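Local coordinates for protein alpha-galactosidase 1 (Saccharomyces cerevisiae, PDB 3LRK) that hydrolyses terminal, non-reducing alpha-D-galactose residues from alpha-D-galactosides such as galactose oligosaccharides, galactomannans and galactolipids, working as a secreted, glycosylated homotetramer, at residues P30-D35 against I315-N320; K62-K67 against Q426-G431; S302-Y307 against S407-R412. The protein carries 1 engineered substitution. All blocks are in the same frame, centred on the assembly; numbering follows the deposited sequence.

All three contacts are buried and lie away from the catalytic residues, but at different depths. Contact 1, about 7 Å from the centre of the chain (centre to centre), joins the start of barrel strand 32-35 to the end of helix 310-316 through an amide. Contact 2 rests on a single phenol-to-carbonyl bond; it shares helix 310-316, whose Ile313 packs on Met64 and Tyr428, and the N of Lys67 probably bonds to the O of Met32. Contact 3, about 20 Å out, lies toward the surface, with partly exposed Leu410 packed on a ring, and meets contact 2 where Tyr66 OH reaches Tyr307 O. Contacts 2 and 3 each include a residue hydrogen-bonded to an N-acetylglucosamine.

Contact 1: P30-D35 against I315-N320; sequences PQMGWD and INQDSN
The pyrrolidine ring of Pro30 lies against Asn316, its CD 3.3 Å from Asn316 O and its CB 3.8 Å from Asn316 OD1, so that ring and amide face each other across the contact. Pro30 leads into strand 32-35 of the parallel (beta/alpha)8 barrel, and Asn316 stands at the end of helix 310-316, so the contact ties the first barrel strand to the helix end.

The main polar link is made by Gln317, the first residue to leave the helix. Its chain bends at chi2 (-67°), carrying the amide back toward Pro30, and NE2 gives a nearly straight bond to Pro30 O (2.9 Å, 172° at the hydrogen). The acceptor lies in the amide plane of Gln317, although the donor is tilted from the carbonyl plane of Pro30. The second N-H of NE2 goes to Asn316 OD1, also at 2.9 Å, while OE1 accepts from Thr29 OG1. Asn316 ND2 is held in turn by Ser288 O and Ala284 O. The flexible chain of Met32 lays its polarisable SD alongside the Gln317 amide, 3.7 Å from NE2.

Proline suits this place because its compact, puckered ring packs on Asn316 and it has no backbone N-H needing a partner; glutamine suits the other side because one amide both gives and accepts. With both ends of that amide bonded, its orientation is fixed, and its polar atoms are satisfied in a largely buried setting.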
loop_
_atom_site.group_PDB
_atom_site.type_symbol
_atom_site.label_atom_id
_atom_site.label_comp_id
_atom_site.label_asym_id
_atom_site.label_seq_id
_atom_site.Cartn_x
_atom_site.Cartn_y
_atom_site.Cartn_z
ATOM N N PRO A 30 -25.086 18.224 9.790
ATOM C CA PRO A 30 -24.546 17.156 10.632
ATOM C C PRO A 30 -25.399 16.965 11.887
ATOM O O PRO A 30 -26.019 17.922 12.353
ATOM C CB PRO A 30 -23.146 17.668 10.981
ATOM C CG PRO A 30 -22.802 18.591 9.859
ATOM C CD PRO A 30 -24.100 19.301 9.601
ATOM N N GLN A 31 -25.462 15.739 12.399
ATOM C CA GLN A 31 -26.263 15.456 13.598
ATOM C C GLN A 31 -25.628 16.045 14.847
ATOM O O GLN A 31 -24.422 16.254 14.899
ATOM C CB GLN A 31 -26.536 13.950 13.767
ATOM C CG GLN A 31 -25.331 13.091 14.141
ATOM C CD GLN A 31 -24.542 12.596 12.937
ATOM O OE1 GLN A 31 -24.437 13.290 11.912
ATOM N NE2 GLN A 31 -23.980 11.384 13.054
ATOM N N MET A 32 -26.464 16.337 15.841
ATOM C CA MET A 32 -25.993 16.782 17.144
ATOM C C MET A 32 -26.710 15.968 18.210
ATOM O O MET A 32 -27.882 15.623 18.051
ATOM C CB MET A 32 -26.293 18.274 17.370
ATOM C CG MET A 32 -25.563 19.236 16.444
ATOM S SD MET A 32 -26.285 20.908 16.486
ATOM C CE MET A 32 -25.765 21.425 18.126
ATOM N N GLY A 33 -26.004 15.672 19.294
ATOM C CA GLY A 33 -26.592 14.907 20.373
ATOM C C GLY A 33 -25.608 14.514 21.448
ATOM O O GLY A 33 -24.692 15.261 21.758
ATOM N N TRP A 34 -25.804 13.324 21.998
ATOM C CA TRP A 34 -24.997 12.816 23.095
ATOM C C TRP A 34 -24.971 11.287 23.047
ATOM O O TRP A 34 -25.954 10.648 22.662
ATOM C CB TRP A 34 -25.581 13.312 24.427
ATOM C CG TRP A 34 -24.991 12.687 25.681
ATOM C CD1 TRP A 34 -23.895 13.119 26.376
ATOM C CD2 TRP A 34 -25.492 11.549 26.392
ATOM N NE1 TRP A 34 -23.672 12.310 27.466
ATOM C CE2 TRP A 34 -24.637 11.340 27.504
ATOM C CE3 TRP A 34 -26.578 10.678 26.201
ATOM C CZ2 TRP A 34 -24.832 10.296 28.416
ATOM C CZ3 TRP A 34 -26.768 9.635 27.116
ATOM C CH2 TRP A 34 -25.899 9.461 28.209
ATOM N N ASP A 35 -23.839 10.717 23.450
ATOM C CA ASP A 35 -23.653 9.271 23.516
ATOM C C ASP A 35 -23.062 8.957 24.901
ATOM O O ASP A 35 -22.171 9.667 25.376
ATOM C CB ASP A 35 -22.720 8.822 22.371
ATOM C CG ASP A 35 -22.508 7.309 22.308
ATOM O OD1 ASP A 35 -22.126 6.694 23.336
ATOM O OD2 ASP A 35 -22.686 6.730 21.198
ATOM N N ILE A 315 -21.863 27.661 12.420
ATOM C CA ILE A 315 -20.901 27.241 11.389
ATOM C C ILE A 315 -21.168 25.795 10.976
ATOM O O ILE A 315 -21.275 25.498 9.786
ATOM C CB ILE A 315 -19.419 27.375 11.859
ATOM C CG1 ILE A 315 -19.061 28.837 12.181
ATOM C CG2 ILE A 315 -18.437 26.776 10.817
ATOM C CD1 ILE A 315 -19.301 29.832 11.024
ATOM N N ASN A 316 -21.270 24.916 11.974
ATOM C CA ASN A 316 -21.491 23.487 11.771
ATOM C C ASN A 316 -22.823 23.212 11.100
ATOM O O ASN A 316 -22.951 22.278 10.317
ATOM C CB ASN A 316 -21.433 22.741 13.108
ATOM C CG ASN A 316 -21.569 21.231 12.942
ATOM O OD1 ASN A 316 -22.626 20.667 13.206
ATOM N ND2 ASN A 316 -20.505 20.582 12.475
ATOM N N GLN A 317 -23.801 24.062 11.397
ATOM C CA GLN A 317 -25.168 23.890 10.936
ATOM C C GLN A 317 -25.504 24.829 9.782
ATOM O O GLN A 317 -26.677 25.067 9.495
ATOM C CB GLN A 317 -26.145 24.091 12.101
ATOM C CG GLN A 317 -26.003 23.046 13.221
ATOM C CD GLN A 317 -26.410 21.650 12.780
ATOM O OE1 GLN A 317 -27.549 21.428 12.365
ATOM N NE2 GLN A 317 -25.483 20.696 12.879
ATOM N N ASP A 318 -24.471 25.343 9.114
ATOM C CA ASP A 318 -24.661 26.146 7.908
ATOM C C ASP A 318 -25.523 25.374 6.902
ATOM O O ASP A 318 -25.298 24.188 6.667
ATOM C CB ASP A 318 -23.312 26.494 7.271
ATOM C CG ASP A 318 -23.424 27.597 6.224
ATOM O OD1 ASP A 318 -24.114 28.601 6.498
ATOM O OD2 ASP A 318 -22.831 27.460 5.129
ATOM N N SER A 319 -26.508 26.034 6.305
ATOM C CA SER A 319 -27.333 25.346 5.323
ATOM C C SER A 319 -26.500 25.127 4.057
ATOM O O SER A 319 -25.589 25.900 3.770
ATOM C CB SER A 319 -28.642 26.088 5.053
ATOM O OG SER A 319 -28.390 27.419 4.686
ATOM N N ASN A 320 -26.771 24.037 3.346
ATOM C CA ASN A 320 -25.954 23.660 2.179
ATOM C C ASN A 320 -24.471 23.558 2.547
ATOM O O ASN A 320 -23.588 23.886 1.751
ATOM C CB ASN A 320 -26.194 24.631 1.009
ATOM C CG ASN A 320 -27.671 24.804 0.693
ATOM O OD1 ASN A 320 -28.387 23.825 0.456
ATOM N ND2 ASN A 320 -28.139 26.053 0.694
#

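Contact 2: K62-K67 against Q426-G431; sequences KDMGYK and QSYKDG. With NAG (2-acetamido-2-deoxy-beta-D-glucopyranose), chain C.
This is a loop-to-helix contact between a helix-to-strand connection of the (beta/alpha)8 barrel, which runs from helix 46-58 to strand 68-70, and the first turn of helix 428-433. Tyr428 reaches across from that turn, and its OH donates to Met64 O at 2.7 Å. The bond lies in the carbonyl plane, on a lone pair, with a C=O...donor angle of 127°, and Met64 O sits at the edge of the tyrosine ring, in its plane. Tyrosine suits the place because its long flat ring can pack in the interior while its hydroxyl serves a loop carbonyl. Met64 adds its flexible chain, CB and CE both 3.8 Å from Tyr428 OH, and also packs on Ala310 and Ile313 of helix 310-316.

Ser427 is the N-cap: its short hydroxyl accepts the otherwise unbonded first-turn N-H of Asp430. Gly65 sits at phi 126°, where a beta carbon would jam against Met64 O and point toward the Tyr428 ring.

Earlier in the same loop both carboxylate oxygens of Asp63 are engaged: OD1 bonds to Thr424 OG1, and OD2 accepts from N2 of the N-acetylglucosamine of chain C at 2.8 Å, with an angle of 162° at the hydrogen.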
loop_
_atom_site.group_PDB
_atom_site.type_symbol
_atom_site.label_atom_id
_atom_site.label_comp_id
_atom_site.label_asym_id
_atom_site.label_seq_id
_atom_site.Cartn_x
_atom_site.Cartn_y
_atom_site.Cartn_z
ATOM N N LYS A 62 -30.554 20.779 24.384
ATOM C CA LYS A 62 -31.513 20.172 23.452
ATOM C C LYS A 62 -32.001 21.191 22.418
ATOM O O LYS A 62 -31.974 20.928 21.211
ATOM C CB LYS A 62 -32.704 19.569 24.203
ATOM C CG LYS A 62 -33.776 18.934 23.294
ATOM C CD LYS A 62 -35.047 18.573 24.081
ATOM C CE LYS A 62 -35.959 19.789 24.273
ATOM N NZ LYS A 62 -37.076 19.507 25.218
ATOM N N ASP A 63 -32.427 22.361 22.890
ATOM C CA ASP A 63 -32.966 23.373 21.983
ATOM C C ASP A 63 -31.897 24.135 21.192
ATOM O O ASP A 63 -32.229 24.988 20.356
ATOM C CB ASP A 63 -33.923 24.317 22.720
ATOM C CG ASP A 63 -35.210 23.628 23.131
ATOM O OD1 ASP A 63 -35.933 23.139 22.243
ATOM O OD2 ASP A 63 -35.509 23.577 24.343
ATOM N N MET A 64 -30.624 23.817 21.438
ATOM C CA MET A 64 -29.531 24.291 20.578
ATOM C C MET A 64 -29.302 23.335 19.402
ATOM O O MET A 64 -28.607 23.669 18.441
ATOM C CB MET A 64 -28.228 24.484 21.360
ATOM C CG MET A 64 -28.301 25.522 22.475
ATOM S SD MET A 64 -26.698 26.213 22.936
ATOM C CE MET A 64 -26.353 27.224 21.491
ATOM N N GLY A 65 -29.893 22.149 19.493
ATOM C CA GLY A 65 -29.846 21.189 18.405
ATOM C C GLY A 65 -29.337 19.829 18.832
ATOM O O GLY A 65 -29.415 18.884 18.053
ATOM N N TYR A 66 -28.827 19.727 20.061
ATOM C CA TYR A 66 -28.327 18.446 20.602
ATOM C C TYR A 66 -29.491 17.514 20.949
ATOM O O TYR A 66 -29.866 17.353 22.121
ATOM C CB TYR A 66 -27.446 18.658 21.834
ATOM C CG TYR A 66 -26.162 19.438 21.616
ATOM C CD1 TYR A 66 -24.996 18.811 21.148
ATOM C CD2 TYR A 66 -26.095 20.802 21.911
ATOM C CE1 TYR A 66 -23.792 19.541 20.974
ATOM C CE2 TYR A 66 -24.908 21.532 21.735
ATOM C CZ TYR A 66 -23.767 20.900 21.271
ATOM O OH TYR A 66 -22.606 21.634 21.123
ATOM N N LYS A 67 -30.049 16.888 19.920
ATOM C CA LYS A 67 -31.349 16.221 20.043
ATOM C C LYS A 67 -31.340 14.700 19.975
ATOM O O LYS A 67 -32.317 14.063 20.367
ATOM C CB LYS A 67 -32.341 16.805 19.028
ATOM C CG LYS A 67 -32.921 18.140 19.510
ATOM C CD LYS A 67 -33.896 18.749 18.525
ATOM C CE LYS A 67 -34.488 20.021 19.095
ATOM N NZ LYS A 67 -35.585 20.544 18.209
ATOM N N GLN A 426 -36.013 29.546 16.764
ATOM C CA GLN A 426 -35.539 30.225 15.561
ATOM C C GLN A 426 -34.290 29.520 15.039
ATOM O O GLN A 426 -33.217 29.596 15.656
ATOM C CB GLN A 426 -35.228 31.686 15.878
ATOM C CG GLN A 426 -34.851 32.542 14.682
ATOM C CD GLN A 426 -34.277 33.876 15.111
ATOM O OE1 GLN A 426 -33.144 33.953 15.595
ATOM N NE2 GLN A 426 -35.062 34.935 14.947
ATOM N N SER A 427 -34.441 28.845 13.900
ATOM C CA SER A 427 -33.358 28.075 13.277
ATOM C C SER A 427 -32.091 28.906 13.070
ATOM O O SER A 427 -32.133 30.145 13.031
ATOM C CB SER A 427 -33.822 27.501 11.936
ATOM O OG SER A 427 -33.988 28.536 10.980
ATOM N N TYR A 428 -30.959 28.221 12.944
ATOM C CA TYR A 428 -29.697 28.897 12.672
ATOM C C TYR A 428 -29.754 29.725 11.385
ATOM O O TYR A 428 -29.270 30.857 11.360
ATOM C CB TYR A 428 -28.527 27.905 12.693
ATOM C CG TYR A 428 -28.238 27.408 14.093
ATOM C CD1 TYR A 428 -28.509 26.086 14.460
ATOM C CD2 TYR A 428 -27.728 28.275 15.064
ATOM C CE1 TYR A 428 -28.266 25.634 15.765
ATOM C CE2 TYR A 428 -27.474 27.842 16.362
ATOM C CZ TYR A 428 -27.743 26.521 16.711
ATOM O OH TYR A 428 -27.485 26.104 18.001
ATOM N N LYS A 429 -30.378 29.174 10.343
ATOM C CA LYS A 429 -30.552 29.875 9.063
ATOM C C LYS A 429 -31.255 31.217 9.258
ATOM O O LYS A 429 -30.733 32.270 8.866
ATOM C CB LYS A 429 -31.346 29.015 8.069
ATOM C CG LYS A 429 -31.103 29.370 6.598
ATOM C CD LYS A 429 -32.269 28.944 5.693
ATOM C CE LYS A 429 -33.010 30.169 5.130
ATOM N NZ LYS A 429 -34.377 29.872 4.586
ATOM N N ASP A 430 -32.429 31.167 9.885
ATOM C CA ASP A 430 -33.237 32.362 10.131
ATOM C C ASP A 430 -32.508 33.391 10.995
ATOM O O ASP A 430 -32.513 34.582 10.674
ATOM C CB ASP A 430 -34.586 31.974 10.747
ATOM C CG ASP A 430 -35.500 31.259 9.757
ATOM O OD1 ASP A 430 -35.108 31.068 8.580
ATOM O OD2 ASP A 430 -36.623 30.886 10.156
ATOM N N GLY A 431 -31.870 32.924 12.072
ATOM C CA GLY A 431 -31.068 33.779 12.947
ATOM C C GLY A 431 -29.992 34.567 12.212
ATOM O O GLY A 431 -29.836 35.771 12.439
HETATM C C1 NAG C . -37.082 26.868 23.061
HETATM C C2 NAG C . -37.444 26.510 24.507
HETATM C C3 NAG C . -38.498 25.404 24.617
HETATM C C4 NAG C . -39.633 25.462 23.586
HETATM C C5 NAG C . -39.253 26.180 22.279
HETATM C C6 NAG C . -40.496 26.816 21.666
HETATM C C7 NAG C . -35.656 26.901 26.109
HETATM C C8 NAG C . -34.690 26.245 27.047
HETATM N N2 NAG C . -36.267 26.098 25.244
HETATM O O3 NAG C . -39.058 25.431 25.915
HETATM O O4 NAG C . -39.995 24.124 23.272
HETATM O O5 NAG C . -38.287 27.213 22.421
HETATM O O6 NAG C . -40.300 26.963 20.280
HETATM O O7 NAG C . -35.853 28.113 26.157
#

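Contact 3: S302-Y307 against S407-R412; sequences SSYSIY and SAILGR. With NAG (2-acetamido-2-deoxy-beta-D-glucopyranose), chain F.
Two helices meet here, 301-307 of the catalytic barrel region and 403-410 of the C-terminal beta-sandwich region, so the contact belongs to the packing between those parts of the enzyme. Tyr304 carries it. With CG turned away from the backbone N (chi1 175°), the ring extends toward the second helix, where it meets Ile409 and Leu410.

Leu410 lies over one face: its CD2 is 4.0 Å above the ring plane, offset toward the rim, and its CD1 is 3.9 Å from Tyr304 CB. The two side chains run antiparallel alongside one another. Ile409 instead comes in roughly perpendicular to the tyrosine and brings CG2 to 3.3 Å from Tyr304 OH and 3.9 Å from Tyr304 CE2. Branched aliphatic residues suit this side because their methyl groups fit against both face and phenol end.

Beyond Ile409 the helix closes in a Schellman motif with Arg412 as C-prime residue: Asn413 N bonds to Ala408 O and, inside it, Arg412 N to Ile409 O. Ser302 OG of the first helix is hydrogen-bonded to O6 of the chain F N-acetylglucosamine (3.0 Å), whose pocket includes glycosylated Asn403, first residue of the other helix.

Protein thus meets protein through apolar packing, while the sugar probably adds a polar bridge between the same helices. Leu59 O satisfies the tyrosine hydroxyl, so the ring is buried among aliphatic carbons without stranding its oxygen.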
loop_
_atom_site.group_PDB
_atom_site.type_symbol
_atom_site.label_atom_id
_atom_site.label_comp_id
_atom_site.label_asym_id
_atom_site.label_seq_id
_atom_site.Cartn_x
_atom_site.Cartn_y
_atom_site.Cartn_z
ATOM N N SER A 302 -16.522 25.641 32.123
ATOM C CA SER A 302 -15.853 26.041 30.880
ATOM C C SER A 302 -16.258 25.145 29.712
ATOM O O SER A 302 -16.400 25.616 28.576
ATOM C CB SER A 302 -14.329 26.076 31.028
ATOM O OG SER A 302 -13.779 24.809 31.379
ATOM N N SER A 303 -16.433 23.856 29.995
ATOM C CA SER A 303 -16.817 22.889 28.962
ATOM C C SER A 303 -18.255 23.112 28.509
ATOM O O SER A 303 -18.547 23.092 27.309
ATOM C CB SER A 303 -16.604 21.462 29.460
ATOM O OG SER A 303 -15.233 21.237 29.739
ATOM N N TYR A 304 -19.149 23.342 29.471
ATOM C CA TYR A 304 -20.541 23.694 29.175
ATOM C C TYR A 304 -20.667 24.900 28.237
ATOM O O TYR A 304 -21.439 24.857 27.292
ATOM C CB TYR A 304 -21.336 23.918 30.474
ATOM C CG TYR A 304 -22.756 24.412 30.284
ATOM C CD1 TYR A 304 -23.689 23.699 29.508
ATOM C CD2 TYR A 304 -23.187 25.578 30.918
ATOM C CE1 TYR A 304 -25.000 24.169 29.352
ATOM C CE2 TYR A 304 -24.470 26.041 30.769
ATOM C CZ TYR A 304 -25.379 25.345 30.000
ATOM O OH TYR A 304 -26.662 25.860 29.884
ATOM N N SER A 305 -19.906 25.966 28.483
ATOM C CA SER A 305 -20.022 27.153 27.625
ATOM C C SER A 305 -19.375 26.955 26.247
ATOM O O SER A 305 -19.678 27.687 25.302
ATOM C CB SER A 305 -19.469 28.401 28.307
ATOM O OG SER A 305 -18.089 28.282 28.530
ATOM N N ILE A 306 -18.480 25.974 26.143
ATOM C CA ILE A 306 -17.960 25.575 24.832
ATOM C C ILE A 306 -19.085 24.903 24.016
ATOM O O ILE A 306 -19.395 25.339 22.896
ATOM C CB ILE A 306 -16.670 24.717 24.959
ATOM C CG1 ILE A 306 -15.502 25.627 25.373
ATOM C CG2 ILE A 306 -16.340 23.996 23.629
ATOM C CD1 ILE A 306 -14.316 24.914 25.950
ATOM N N TYR A 307 -19.726 23.889 24.602
ATOM C CA TYR A 307 -20.851 23.196 23.950
ATOM C C TYR A 307 -22.011 24.128 23.602
ATOM O O TYR A 307 -22.805 23.829 22.717
ATOM C CB TYR A 307 -21.405 22.096 24.850
ATOM C CG TYR A 307 -20.610 20.813 24.864
ATOM C CD1 TYR A 307 -20.110 20.303 26.062
ATOM C CD2 TYR A 307 -20.376 20.093 23.681
ATOM C CE1 TYR A 307 -19.383 19.104 26.092
ATOM C CE2 TYR A 307 -19.647 18.897 23.699
ATOM C CZ TYR A 307 -19.157 18.413 24.902
ATOM O OH TYR A 307 -18.442 17.241 24.911
ATOM N N SER A 407 -21.551 28.209 35.691
ATOM C CA SER A 407 -21.581 27.545 37.001
ATOM C C SER A 407 -22.956 27.655 37.653
ATOM O O SER A 407 -23.451 26.684 38.224
ATOM C CB SER A 407 -20.513 28.113 37.932
ATOM O OG SER A 407 -19.222 27.943 37.382
ATOM N N ALA A 408 -23.563 28.838 37.557
ATOM C CA ALA A 408 -24.915 29.070 38.072
ATOM C C ALA A 408 -25.944 28.164 37.402
ATOM O O ALA A 408 -26.761 27.542 38.087
ATOM C CB ALA A 408 -25.310 30.535 37.910
ATOM N N ILE A 409 -25.904 28.094 36.069
ATOM C CA ILE A 409 -26.846 27.251 35.317
ATOM C C ILE A 409 -26.669 25.774 35.686
ATOM O O ILE A 409 -27.650 25.085 35.970
ATOM C CB ILE A 409 -26.731 27.445 33.786
ATOM C CG1 ILE A 409 -27.201 28.852 33.383
ATOM C CG2 ILE A 409 -27.561 26.379 33.045
ATOM C CD1 ILE A 409 -26.668 29.327 32.037
ATOM N N LEU A 410 -25.421 25.304 35.696
ATOM C CA LEU A 410 -25.126 23.908 36.041
ATOM C C LEU A 410 -25.532 23.531 37.465
ATOM O O LEU A 410 -25.908 22.386 37.719
ATOM C CB LEU A 410 -23.647 23.589 35.832
ATOM C CG LEU A 410 -23.149 23.557 34.385
ATOM C CD1 LEU A 410 -21.639 23.683 34.376
ATOM C CD2 LEU A 410 -23.621 22.307 33.638
ATOM N N GLY A 411 -25.440 24.494 38.383
ATOM C CA GLY A 411 -25.816 24.283 39.788
ATOM C C GLY A 411 -27.300 24.464 40.061
ATOM O O GLY A 411 -27.732 24.441 41.222
ATOM N N ARG A 412 -28.070 24.642 38.984
ATOM C CA ARG A 412 -29.528 24.830 39.019
ATOM C C ARG A 412 -29.971 26.073 39.806
ATOM O O ARG A 412 -31.050 26.098 40.397
ATOM C CB ARG A 412 -30.249 23.568 39.524
ATOM C CG ARG A 412 -29.852 22.284 38.811
ATOM C CD ARG A 412 -30.299 21.066 39.597
ATOM N NE ARG A 412 -29.273 20.023 39.604
ATOM C CZ ARG A 412 -29.167 19.056 38.697
ATOM N NH1 ARG A 412 -30.030 18.977 37.689
ATOM N NH2 ARG A 412 -28.193 18.163 38.801
HETATM C C1 NAG F . -13.047 29.264 32.910
HETATM C C2 NAG F . -11.934 30.271 32.580
HETATM C C3 NAG F . -10.755 29.623 31.850
HETATM C C4 NAG F . -10.317 28.307 32.489
HETATM C C5 NAG F . -11.516 27.421 32.817
HETATM C C6 NAG F . -11.078 26.177 33.587
HETATM C C7 NAG F . -12.614 32.593 32.385
HETATM C C8 NAG F . -14.014 33.151 32.385
HETATM N N2 NAG F . -12.444 31.399 31.816
HETATM O O3 NAG F . -9.647 30.496 31.867
HETATM O O4 NAG F . -9.424 27.636 31.622
HETATM O O5 NAG F . -12.467 28.152 33.579
HETATM O O6 NAG F . -12.186 25.337 33.815
HETATM O O7 NAG F . -11.689 33.228 32.902
#